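Local coordinates for maternal effect protein oskar (PDB 5A4A), which induces germline formation in Drosophila and binds RNA through an OSK domain related in fold to the SGNH hydrolases, at residues A[88-93]-A[135-140]; A[43-46]-A[51-54]. One frame throughout, in Å; residues are numbered along the deposited sequence.

How the contacts relate
Contact 2 comes first along the chain. After helix 31-40 the backbone runs through residues 43-46, turns over four residues and returns as 51-54, so contact 2 closes a short loop at the entry to strand 53-54, next to strand 56-58. Contact 1 opens later, at helix 87-91 after strand 80-84, and closes a much longer excursion that includes helix 96-112 and strand 116-120 before helix 132-148 supplies its second side. The two contacts follow in series, neither nested nor crossed, on opposite sides of the chain's centre, their own centres about 25 Å apart. Contact 2 joins the loop after helix 31-40 to strand 53-54; contact 1 joins helix 87-91 to helix 132-148.

Contact 1: residues A[88-93]-A[135-140]; sequences VDIMRG and CDKIYR. With SO4 (sulfate ion), chain D.
I90 reaches across to I138 at the place where the short helix 87-91 of the SGNH-hydrolase-like fold meets the longer helix 132-148. Its CD1 touches CG1 of I138 at 3.9 Å, the two side chains crossing at about a right angle, and the same methyl lies 4.1 Å from the carbonyl O of K137. The branch bearing this methyl leaves CB beside the backbone N of I90, and its extended chain puts CD1 at the far end, against the other helix.

Beside this apolar touch a polar link runs through one water. I90 O receives a hydrogen from the water at 2.6 Å, and the water in turn accepts one from K137 NZ at 2.7 Å. To span the gap K137 stretches out beyond CG, while its first torsion stands at -106°, well off a staggered position. The ammonium also bonds to K94 O, so it holds on to the chain just past the short helix as well as to the water.

The next shell is the helix end itself. G93, at a positive phi of 77°, leaves the helix in a Schellman motif, and its N donates to I90 O at 3.0 Å. I90 O is thus gripped twice, by a backbone N-H and by the bridging water. I99 of helix 96-112 packs on I90 as well, giving the short helix a second helical neighbour.

R92 carries its extended side chain toward a sulfate, probably from the crystallisation liquor, that S183 and K184 also bind; this cluster suits an anion. R92 NE donates to sulfate O3 at 2.7 Å through a bent bond, 140° at the hydrogen, while sulfate O4 sits over one face of the guanidinium.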
ATOM      1  N   VAL A  88      -5.459  -3.443  -4.264  1.00 11.90           N
ATOM      2  CA  VAL A  88      -6.481  -2.944  -5.186  1.00 13.09           C
ATOM      3  C   VAL A  88      -6.496  -3.782  -6.471  1.00 11.89           C
ATOM      4  O   VAL A  88      -7.564  -4.159  -6.953  1.00 14.06           O
ATOM      5  CB  VAL A  88      -6.301  -1.451  -5.530  1.00 11.20           C
ATOM      6  CG1 VAL A  88      -7.429  -0.983  -6.460  1.00 14.31           C
ATOM      7  CG2 VAL A  88      -6.313  -0.601  -4.263  1.00 10.61           C
ATOM      8  N   ASP A  89      -5.313  -4.079  -7.007  1.00 10.76           N
ATOM      9  CA  ASP A  89      -5.207  -4.959  -8.176  1.00 12.85           C
ATOM     10  C   ASP A  89      -5.919  -6.283  -7.928  1.00 12.55           C
ATOM     11  O   ASP A  89      -6.649  -6.774  -8.787  1.00 15.20           O
ATOM     12  CB  ASP A  89      -3.746  -5.261  -8.521  1.00 12.89           C
ATOM     13  CG  ASP A  89      -2.961  -4.022  -8.911  1.00 19.56           C
ATOM     14  OD1 ASP A  89      -2.589  -3.252  -8.006  1.00 16.16           O
ATOM     15  OD2 ASP A  89      -2.700  -3.832 -10.117  1.00 25.25           O
ATOM     16  N   ILE A  90      -5.697  -6.858  -6.749  1.00 11.74           N
ATOM     17  CA  ILE A  90      -6.291  -8.147  -6.421  1.00 11.20           C
ATOM     18  C   ILE A  90      -7.802  -8.016  -6.275  1.00 11.42           C
ATOM     19  O   ILE A  90      -8.544  -8.824  -6.821  1.00 14.56           O
ATOM     20  CB  ILE A  90      -5.651  -8.765  -5.167  1.00 16.28           C
ATOM     21  CG1 ILE A  90      -4.227  -9.214  -5.520  1.00 12.72           C
ATOM     22  CG2 ILE A  90      -6.482  -9.945  -4.657  1.00 13.98           C
ATOM     23  CD1 ILE A  90      -3.467  -9.874  -4.400  1.00 18.42           C
ATOM     24  N   MET A  91      -8.255  -6.986  -5.569  1.00 12.92           N
ATOM     25  CA  MET A  91      -9.699  -6.749  -5.427  1.00 17.07           C
ATOM     26  C   MET A  91     -10.417  -6.479  -6.758  1.00 20.54           C
ATOM     27  O   MET A  91     -11.588  -6.837  -6.912  1.00 18.20           O
ATOM     28  CB  MET A  91      -9.975  -5.623  -4.423  1.00 18.97           C
ATOM     29  CG  MET A  91      -9.429  -5.917  -3.042  1.00 21.76           C
ATOM     30  SD  MET A  91      -9.481  -4.521  -1.904  1.00 24.67           S
ATOM     31  CE  MET A  91     -11.247  -4.474  -1.618  1.00 15.52           C
ATOM     32  N   ARG A  92      -9.726  -5.844  -7.707  1.00 14.36           N
ATOM     33  CA  ARG A  92     -10.312  -5.552  -9.018  1.00 17.94           C
ATOM     34  C   ARG A  92     -10.264  -6.768  -9.931  1.00 20.75           C
ATOM     35  O   ARG A  92     -10.772  -6.732 -11.052  1.00 22.11           O
ATOM     36  CB  ARG A  92      -9.599  -4.381  -9.711  1.00 18.52           C
ATOM     37  CG  ARG A  92      -9.887  -3.028  -9.097  1.00 28.41           C
ATOM     38  CD  ARG A  92      -9.197  -1.887  -9.849  1.00 31.81           C
ATOM     39  NE  ARG A  92      -9.410  -0.619  -9.156  1.00 36.87           N
ATOM     40  CZ  ARG A  92      -8.872   0.546  -9.504  1.00 32.63           C
ATOM     41  NH1 ARG A  92      -8.067   0.634 -10.561  1.00 23.45           N
ATOM     42  NH2 ARG A  92      -9.146   1.627  -8.787  1.00 28.82           N
ATOM     43  N   GLY A  93      -9.624  -7.831  -9.457  1.00 14.47           N
ATOM     44  CA  GLY A  93      -9.563  -9.077 -10.197  1.00 20.10           C
ATOM     45  C   GLY A  93      -8.568  -9.065 -11.344  1.00 21.16           C
ATOM     46  O   GLY A  93      -8.744  -9.787 -12.323  1.00 23.03           O
ATOM     47  N   CYS A 135      -7.721 -15.437  -1.955  1.00 17.39           N
ATOM     48  CA  CYS A 135      -6.727 -15.749  -0.931  1.00 16.41           C
ATOM     49  C   CYS A 135      -5.493 -16.430  -1.515  1.00 16.00           C
ATOM     50  O   CYS A 135      -4.392 -16.210  -1.028  1.00 15.77           O
ATOM     51  CB  CYS A 135      -7.326 -16.603   0.187  1.00 16.64           C
ATOM     52  SG  CYS A 135      -8.551 -15.714   1.179  1.00 17.78           S
ATOM     53  N   ASP A 136      -5.675 -17.243  -2.556  1.00 12.24           N
ATOM     54  CA  ASP A 136      -4.535 -17.863  -3.229  1.00 12.34           C
ATOM     55  C   ASP A 136      -3.699 -16.820  -3.960  1.00 12.81           C
ATOM     56  O   ASP A 136      -2.471 -16.942  -4.050  1.00 14.80           O
ATOM     57  CB  ASP A 136      -4.977 -18.942  -4.221  1.00 13.66           C
ATOM     58  CG  ASP A 136      -3.823 -19.837  -4.640  1.00 15.58           C
ATOM     59  OD1 ASP A 136      -3.189 -20.433  -3.750  1.00 14.94           O
ATOM     60  OD2 ASP A 136      -3.537 -19.927  -5.852  1.00 15.94           O
ATOM     61  N   LYS A 137      -4.366 -15.795  -4.480  1.00 12.37           N
ATOM     62  CA  LYS A 137      -3.677 -14.720  -5.182  1.00 15.51           C
ATOM     63  C   LYS A 137      -2.809 -13.941  -4.220  1.00 12.09           C
ATOM     64  O   LYS A 137      -1.686 -13.566  -4.559  1.00 13.21           O
ATOM     65  CB  LYS A 137      -4.667 -13.769  -5.847  1.00 19.42           C
ATOM     66  CG  LYS A 137      -4.728 -13.918  -7.335  1.00 32.10           C
ATOM     67  CD  LYS A 137      -5.573 -12.822  -7.953  1.00 31.39           C
ATOM     68  CE  LYS A 137      -6.050 -13.240  -9.322  1.00 27.96           C
ATOM     69  NZ  LYS A 137      -7.052 -12.291  -9.873  1.00 25.89           N
ATOM     70  N   ILE A 138      -3.331 -13.709  -3.020  1.00 13.45           N
ATOM     71  CA  ILE A 138      -2.589 -12.994  -1.988  1.00 12.92           C
ATOM     72  C   ILE A 138      -1.366 -13.823  -1.595  1.00 12.03           C
ATOM     73  O   ILE A 138      -0.258 -13.298  -1.474  1.00 11.84           O
ATOM     74  CB  ILE A 138      -3.461 -12.737  -0.750  1.00 11.05           C
ATOM     75  CG1 ILE A 138      -4.514 -11.670  -1.059  1.00 14.44           C
ATOM     76  CG2 ILE A 138      -2.610 -12.308   0.443  1.00 10.81           C
ATOM     77  CD1 ILE A 138      -5.375 -11.344   0.121  1.00 22.38           C
ATOM     78  N   TYR A 139      -1.581 -15.121  -1.403  1.00  9.55           N
ATOM     79  CA  TYR A 139      -0.494 -16.045  -1.084  1.00 11.44           C
ATOM     80  C   TYR A 139       0.614 -16.020  -2.135  1.00 14.96           C
ATOM     81  O   TYR A 139       1.788 -15.909  -1.793  1.00 13.81           O
ATOM     82  CB  TYR A 139      -1.063 -17.459  -0.899  1.00 11.84           C
ATOM     83  CG  TYR A 139      -0.050 -18.571  -1.023  1.00 13.60           C
ATOM     84  CD1 TYR A 139       0.916 -18.770  -0.047  1.00 15.31           C
ATOM     85  CD2 TYR A 139      -0.082 -19.435  -2.106  1.00 13.95           C
ATOM     86  CE1 TYR A 139       1.839 -19.798  -0.161  1.00 16.97           C
ATOM     87  CE2 TYR A 139       0.828 -20.463  -2.224  1.00 18.77           C
ATOM     88  CZ  TYR A 139       1.783 -20.636  -1.250  1.00 21.88           C
ATOM     89  OH  TYR A 139       2.695 -21.651  -1.372  1.00 22.18           O
ATOM     90  N   ARG A 140       0.247 -16.119  -3.412  1.00 11.24           N
ATOM     91  CA  ARG A 140       1.247 -16.151  -4.479  1.00 12.18           C
ATOM     92  C   ARG A 140       1.919 -14.802  -4.709  1.00 15.30           C
ATOM     93  O   ARG A 140       3.121 -14.734  -4.943  1.00 13.08           O
ATOM     94  CB  ARG A 140       0.638 -16.675  -5.779  1.00 11.49           C
ATOM     95  CG  ARG A 140       0.205 -18.119  -5.650  1.00 11.88           C
ATOM     96  CD  ARG A 140      -0.393 -18.691  -6.928  1.00 12.83           C
ATOM     97  NE  ARG A 140      -0.791 -20.063  -6.652  1.00 15.63           N
ATOM     98  CZ  ARG A 140       0.000 -21.126  -6.784  1.00 16.50           C
ATOM     99  NH1 ARG A 140       1.237 -21.015  -7.268  1.00 16.93           N
ATOM    100  NH2 ARG A 140      -0.477 -22.318  -6.476  1.00 17.24           N
TER
HETATM  101  S   SO4 D1609     -12.781  -0.590  -8.985  1.00 35.97           S
HETATM  102  O1  SO4 D1609     -13.192  -1.992  -9.039  1.00 34.94           O
HETATM  103  O2  SO4 D1609     -13.943   0.279  -8.785  1.00 28.34           O
HETATM  104  O3  SO4 D1609     -11.808  -0.413  -7.906  1.00 30.73           O
HETATM  105  O4  SO4 D1609     -12.141  -0.231 -10.248  1.00 47.04           O
HETATM  106  O   HOH W   1      -8.389 -11.178  -7.807  1.00 22.99           O

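Contact 2: residues A[43-46]-A[51-54]; sequences CRFR and VLQS. With SO4 (sulfate ion), chain F; SO4 (sulfate ion), chain E.
A first torsion of -180° turns S54 OG away from its own backbone N and points it at R44 O, to which it donates at 2.8 Å. In F45 a chi1 of -62° sets the ring beside its backbone N, where L52 covers one face: L52 CG stands 3.8 Å from the ring centroid, almost on the normal, in a CH-pi contact, with CD1 and CD2 over opposite parts of the ring. With alanine in place of F45, the L52 isobutyl group would probably lose its aromatic partner and a gap would open beside L34.

R46 N donates to Q53 O at 2.9 Å in a nearly straight bond, and F45 CA approaches the same oxygen at 3.3 Å. Beside the direct bond, a water bridges R46 O and Q53 N. One sulfate accepts from F45 N and the R44 guanidinium; another meets R46 NH1, while R46 NE forms a salt bridge with D19.

The contact thus joins the loop after helix 31-40 to a short strand of the mixed sheet of the SGNH-hydrolase-like fold. Both loop 43-46 and strand 53-54 pack on helix 31-40, whose L34 touches F45 and S54; the strand pairs antiparallel with strand 56-58.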
ATOM      1  N   CYS A  43      -1.780  11.909   9.729  1.00 14.24           N
ATOM      2  CA  CYS A  43      -1.795  12.439   8.366  1.00 13.82           C
ATOM      3  C   CYS A  43      -3.067  13.239   8.079  1.00 13.97           C
ATOM      4  O   CYS A  43      -4.079  13.079   8.759  1.00 14.95           O
ATOM      5  CB  CYS A  43      -1.567  11.338   7.315  1.00 15.49           C
ATOM      6  SG  CYS A  43      -3.022  10.394   6.808  1.00 18.65           S
ATOM      7  N   ARG A  44      -2.984  14.105   7.074  1.00 11.62           N
ATOM      8  CA  ARG A  44      -4.109  14.934   6.635  1.00 11.75           C
ATOM      9  C   ARG A  44      -4.439  14.565   5.195  1.00 11.83           C
ATOM     10  O   ARG A  44      -3.565  14.126   4.452  1.00 14.11           O
ATOM     11  CB  ARG A  44      -3.720  16.408   6.701  1.00 18.40           C
ATOM     12  CG  ARG A  44      -3.274  16.875   8.084  1.00 23.79           C
ATOM     13  CD  ARG A  44      -4.435  16.881   9.059  1.00 27.00           C
ATOM     14  NE  ARG A  44      -5.492  17.782   8.610  1.00 31.05           N
ATOM     15  CZ  ARG A  44      -5.462  19.102   8.761  1.00 37.31           C
ATOM     16  NH1 ARG A  44      -4.430  19.684   9.360  1.00 36.72           N
ATOM     17  NH2 ARG A  44      -6.465  19.842   8.313  1.00 34.78           N
ATOM     18  N   PHE A  45      -5.684  14.765   4.784  1.00 12.72           N
ATOM     19  CA  PHE A  45      -6.073  14.417   3.419  1.00 14.28           C
ATOM     20  C   PHE A  45      -5.872  15.618   2.501  1.00 17.80           C
ATOM     21  O   PHE A  45      -6.016  16.752   2.937  1.00 17.99           O
ATOM     22  CB  PHE A  45      -7.535  13.957   3.375  1.00 14.31           C
ATOM     23  CG  PHE A  45      -7.814  12.719   4.180  1.00 11.93           C
ATOM     24  CD1 PHE A  45      -7.028  11.578   4.034  1.00 14.47           C
ATOM     25  CD2 PHE A  45      -8.857  12.700   5.102  1.00 16.24           C
ATOM     26  CE1 PHE A  45      -7.284  10.437   4.788  1.00 15.33           C
ATOM     27  CE2 PHE A  45      -9.122  11.552   5.853  1.00 14.87           C
ATOM     28  CZ  PHE A  45      -8.325  10.422   5.692  1.00 10.66           C
ATOM     29  N   ARG A  46      -5.523  15.377   1.241  1.00 10.35           N
ATOM     30  CA  ARG A  46      -5.358  16.471   0.287  1.00 10.87           C
ATOM     31  C   ARG A  46      -6.709  17.104  -0.011  1.00 11.44           C
ATOM     32  O   ARG A  46      -7.655  16.406  -0.394  1.00 14.52           O
ATOM     33  CB  ARG A  46      -4.747  15.964  -1.009  1.00 10.63           C
ATOM     34  CG  ARG A  46      -3.289  15.514  -0.860  1.00 10.49           C
ATOM     35  CD  ARG A  46      -2.424  16.719  -0.526  1.00 11.20           C
ATOM     36  NE  ARG A  46      -1.004  16.390  -0.424  1.00 14.78           N
ATOM     37  CZ  ARG A  46      -0.117  16.647  -1.379  1.00 16.55           C
ATOM     38  NH1 ARG A  46      -0.519  17.220  -2.506  1.00 17.63           N
ATOM     39  NH2 ARG A  46       1.165  16.324  -1.207  1.00 15.24           N
ATOM     40  N   VAL A  51     -10.751  11.946  -4.806  1.00 11.55           N
ATOM     41  CA  VAL A  51     -10.374  10.662  -4.245  1.00 13.09           C
ATOM     42  C   VAL A  51      -9.468  10.919  -3.047  1.00 14.42           C
ATOM     43  O   VAL A  51      -8.544  11.728  -3.113  1.00 11.68           O
ATOM     44  CB  VAL A  51      -9.677   9.784  -5.303  1.00 16.91           C
ATOM     45  CG1 VAL A  51      -9.057   8.542  -4.666  1.00 16.24           C
ATOM     46  CG2 VAL A  51     -10.680   9.394  -6.393  1.00 14.59           C
ATOM     47  N   LEU A  52      -9.764  10.252  -1.941  1.00 11.60           N
ATOM     48  CA  LEU A  52      -9.073  10.506  -0.692  1.00  8.74           C
ATOM     49  C   LEU A  52      -7.618  10.087  -0.836  1.00 11.98           C
ATOM     50  O   LEU A  52      -7.323   8.997  -1.331  1.00 11.94           O
ATOM     51  CB  LEU A  52      -9.691   9.655   0.405  1.00 13.44           C
ATOM     52  CG  LEU A  52      -9.756  10.200   1.820  1.00 21.31           C
ATOM     53  CD1 LEU A  52     -10.564  11.501   1.824  1.00 16.29           C
ATOM     54  CD2 LEU A  52     -10.406   9.165   2.704  1.00 19.72           C
ATOM     55  N   GLN A  53      -6.711  10.948  -0.392  1.00 10.84           N
ATOM     56  CA  GLN A  53      -5.293  10.606  -0.428  1.00  9.88           C
ATOM     57  C   GLN A  53      -4.505  11.491   0.516  1.00 11.09           C
ATOM     58  O   GLN A  53      -4.979  12.547   0.931  1.00 11.37           O
ATOM     59  CB  GLN A  53      -4.752  10.744  -1.850  1.00 10.60           C
ATOM     60  CG  GLN A  53      -4.952  12.132  -2.469  1.00 10.48           C
ATOM     61  CD  GLN A  53      -4.878  12.087  -3.983  1.00 13.35           C
ATOM     62  OE1 GLN A  53      -3.796  12.208  -4.571  1.00 16.61           O
ATOM     63  NE2 GLN A  53      -6.029  11.884  -4.625  1.00 13.60           N
ATOM     64  N   SER A  54      -3.296  11.048   0.845  1.00  8.82           N
ATOM     65  CA  SER A  54      -2.382  11.806   1.681  1.00 10.31           C
ATOM     66  C   SER A  54      -1.008  11.387   1.217  1.00 14.73           C
ATOM     67  O   SER A  54      -0.624  10.249   1.427  1.00 14.80           O
ATOM     68  CB  SER A  54      -2.542  11.425   3.152  1.00 13.05           C
ATOM     69  OG  SER A  54      -1.655  12.168   3.970  1.00 16.02           O
TER
HETATM   70  S   SO4 F1611      -8.488  16.725   6.821  1.00 26.01           S
HETATM   71  O1  SO4 F1611      -9.317  16.351   7.957  1.00 25.56           O
HETATM   72  O2  SO4 F1611      -9.139  16.322   5.580  1.00 28.18           O
HETATM   73  O3  SO4 F1611      -8.278  18.167   6.831  1.00 28.90           O
HETATM   74  O4  SO4 F1611      -7.185  16.059   6.910  1.00 22.61           O
HETATM   75  S   SO4 E1610      -3.709  19.477  -2.815  1.00 17.84           S
HETATM   76  O1  SO4 E1610      -5.061  19.155  -2.374  1.00 19.64           O
HETATM   77  O2  SO4 E1610      -3.757  20.584  -3.772  1.00 18.35           O
HETATM   78  O3  SO4 E1610      -2.900  19.853  -1.658  1.00 18.20           O
HETATM   79  O4  SO4 E1610      -3.110  18.331  -3.472  1.00 18.65           O
HETATM   80  O   HOH W   2      -8.039  13.728  -0.653  1.00 11.74           O